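Local coordinates for GARP domain-containing protein (Trypanosoma brucei brucei TREU927, PDB 6XZ6) that serves as a trypanosome receptor that binds the host complement regulator factor H, and is linked to increased transmission of the parasite to tsetse flies, at residues D144-P148 with E149-R153. Numbering follows the deposited sequence.
Sequences DDVTP and EALTR
The carbonyl oxygen of T147 receives two backbone N-H groups from the first turn of helix 148-161. The L151 N to T147 O bond, 3.2 Å, is the sounder of the two. The second, from A150 N to T147 O, is bent and weak. A150 N is better directed to the hydroxyl, with T147 OG1 3.2 Å away at an N-H...O angle of 149°. T147 stands immediately before the helix, at the N-cap, and this is its capping bond; a chi1 of 58° swings OG1 round towards the A150 amide. P148, the first helical residue, accepts from T152 N through its O at 3.3 Å. E149 bends at chi2 (86°) and folds its carboxylate back, OE2 lying 3.4 Å from P148 CD and OE1 3.6 Å from T147 OG1. Before the cap, V146 CG1 meets L151 CD1 at 4.0 Å. The cap thus starts helix 148-161 where the loop after helix 129-137 packs V146 against L29 of helix 4-61 and L181 of helix 165-208, in an almost wholly helical protein. The threonine supplies a side-chain acceptor for an otherwise weakly bonded amide, while the E149 carboxylate near the N-terminus would probably be favoured by the helix dipole.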
loop_
_atom_site.group_PDB
_atom_site.type_symbol
_atom_site.label_atom_id
_atom_site.label_comp_id
_atom_site.label_asym_id
_atom_site.label_seq_id
_atom_site.Cartn_x
_atom_site.Cartn_y
_atom_site.Cartn_z
ATOM N N ASP A 144 -4.242 -5.829 10.270
ATOM C CA ASP A 144 -5.262 -4.897 10.707
ATOM C C ASP A 144 -5.019 -3.498 10.163
ATOM O O ASP A 144 -5.960 -2.816 9.815
ATOM C CB ASP A 144 -5.386 -4.928 12.239
ATOM C CG ASP A 144 -5.953 -6.240 12.764
ATOM O OD1 ASP A 144 -7.013 -6.673 12.262
ATOM O OD2 ASP A 144 -5.334 -6.834 13.673
ATOM N N ASP A 145 -3.766 -3.085 10.068
ATOM C CA ASP A 145 -3.366 -1.795 9.510
ATOM C C ASP A 145 -1.944 -1.892 8.936
ATOM O O ASP A 145 -1.261 -2.917 9.097
ATOM C CB ASP A 145 -3.479 -0.662 10.569
ATOM C CG ASP A 145 -3.392 0.783 10.033
ATOM O OD1 ASP A 145 -3.575 0.984 8.791
ATOM O OD2 ASP A 145 -3.131 1.713 10.854
ATOM N N VAL A 146 -1.538 -0.854 8.193
ATOM C CA VAL A 146 -0.195 -0.700 7.636
ATOM C C VAL A 146 0.198 0.778 7.808
ATOM O O VAL A 146 -0.494 1.701 7.343
ATOM C CB VAL A 146 0.024 -1.200 6.179
ATOM C CG1 VAL A 146 1.512 -1.282 5.848
ATOM C CG2 VAL A 146 -0.629 -2.552 5.944
ATOM N N THR A 147 1.283 0.985 8.546
ATOM C CA THR A 147 1.868 2.298 8.761
ATOM C C THR A 147 3.227 2.227 8.088
ATOM O O THR A 147 3.799 1.140 8.053
ATOM C CB THR A 147 2.040 2.605 10.267
ATOM O OG1 THR A 147 2.853 1.605 10.875
ATOM C CG2 THR A 147 0.718 2.763 11.000
ATOM N N PRO A 148 3.804 3.341 7.599
ATOM C CA PRO A 148 5.173 3.279 7.059
ATOM C C PRO A 148 6.213 2.607 7.975
ATOM O O PRO A 148 7.042 1.873 7.480
ATOM C CB PRO A 148 5.505 4.758 6.809
ATOM C CG PRO A 148 4.175 5.381 6.529
ATOM C CD PRO A 148 3.277 4.721 7.540
ATOM N N GLU A 149 6.126 2.806 9.293
ATOM C CA GLU A 149 7.040 2.246 10.298
ATOM C C GLU A 149 6.891 0.729 10.430
ATOM O O GLU A 149 7.895 0.048 10.658
ATOM C CB GLU A 149 6.849 2.914 11.684
ATOM C CG GLU A 149 6.596 4.427 11.661
ATOM C CD GLU A 149 5.146 4.874 11.491
ATOM O OE1 GLU A 149 4.324 4.581 12.392
ATOM O OE2 GLU A 149 4.833 5.520 10.460
ATOM N N ALA A 150 5.651 0.198 10.321
ATOM C CA ALA A 150 5.386 -1.247 10.404
ATOM C C ALA A 150 5.932 -1.939 9.168
ATOM O O ALA A 150 6.473 -3.035 9.272
ATOM C CB ALA A 150 3.895 -1.516 10.524
ATOM N N LEU A 151 5.802 -1.297 8.003
ATOM C CA LEU A 151 6.312 -1.808 6.742
ATOM C C LEU A 151 7.840 -1.984 6.787
ATOM O O LEU A 151 8.305 -3.063 6.433
ATOM C CB LEU A 151 5.880 -0.871 5.599
ATOM C CG LEU A 151 5.754 -1.419 4.189
ATOM C CD1 LEU A 151 4.813 -2.613 4.114
ATOM C CD2 LEU A 151 5.210 -0.362 3.301
ATOM N N THR A 152 8.619 -0.977 7.260
ATOM C CA THR A 152 10.093 -1.032 7.327
ATOM C C THR A 152 10.588 -1.967 8.426
ATOM O O THR A 152 11.610 -2.634 8.244
ATOM C CB THR A 152 10.741 0.369 7.450
ATOM O OG1 THR A 152 10.277 1.023 8.634
ATOM C CG2 THR A 152 10.476 1.252 6.270
ATOM N N ARG A 153 9.892 -1.999 9.578
ATOM C CA ARG A 153 10.255 -2.864 10.711
ATOM C C ARG A 153 10.225 -4.336 10.289
ATOM O O ARG A 153 11.207 -5.060 10.490
ATOM C CB ARG A 153 9.316 -2.619 11.883
ATOM C CG ARG A 153 9.883 -3.021 13.232
ATOM C CD ARG A 153 8.821 -3.189 14.300
ATOM N NE ARG A 153 7.705 -3.980 13.793
ATOM C CZ ARG A 153 6.458 -3.545 13.734
ATOM N NH1 ARG A 153 6.143 -2.346 14.212
ATOM N NH2 ARG A 153 5.509 -4.306 13.205
#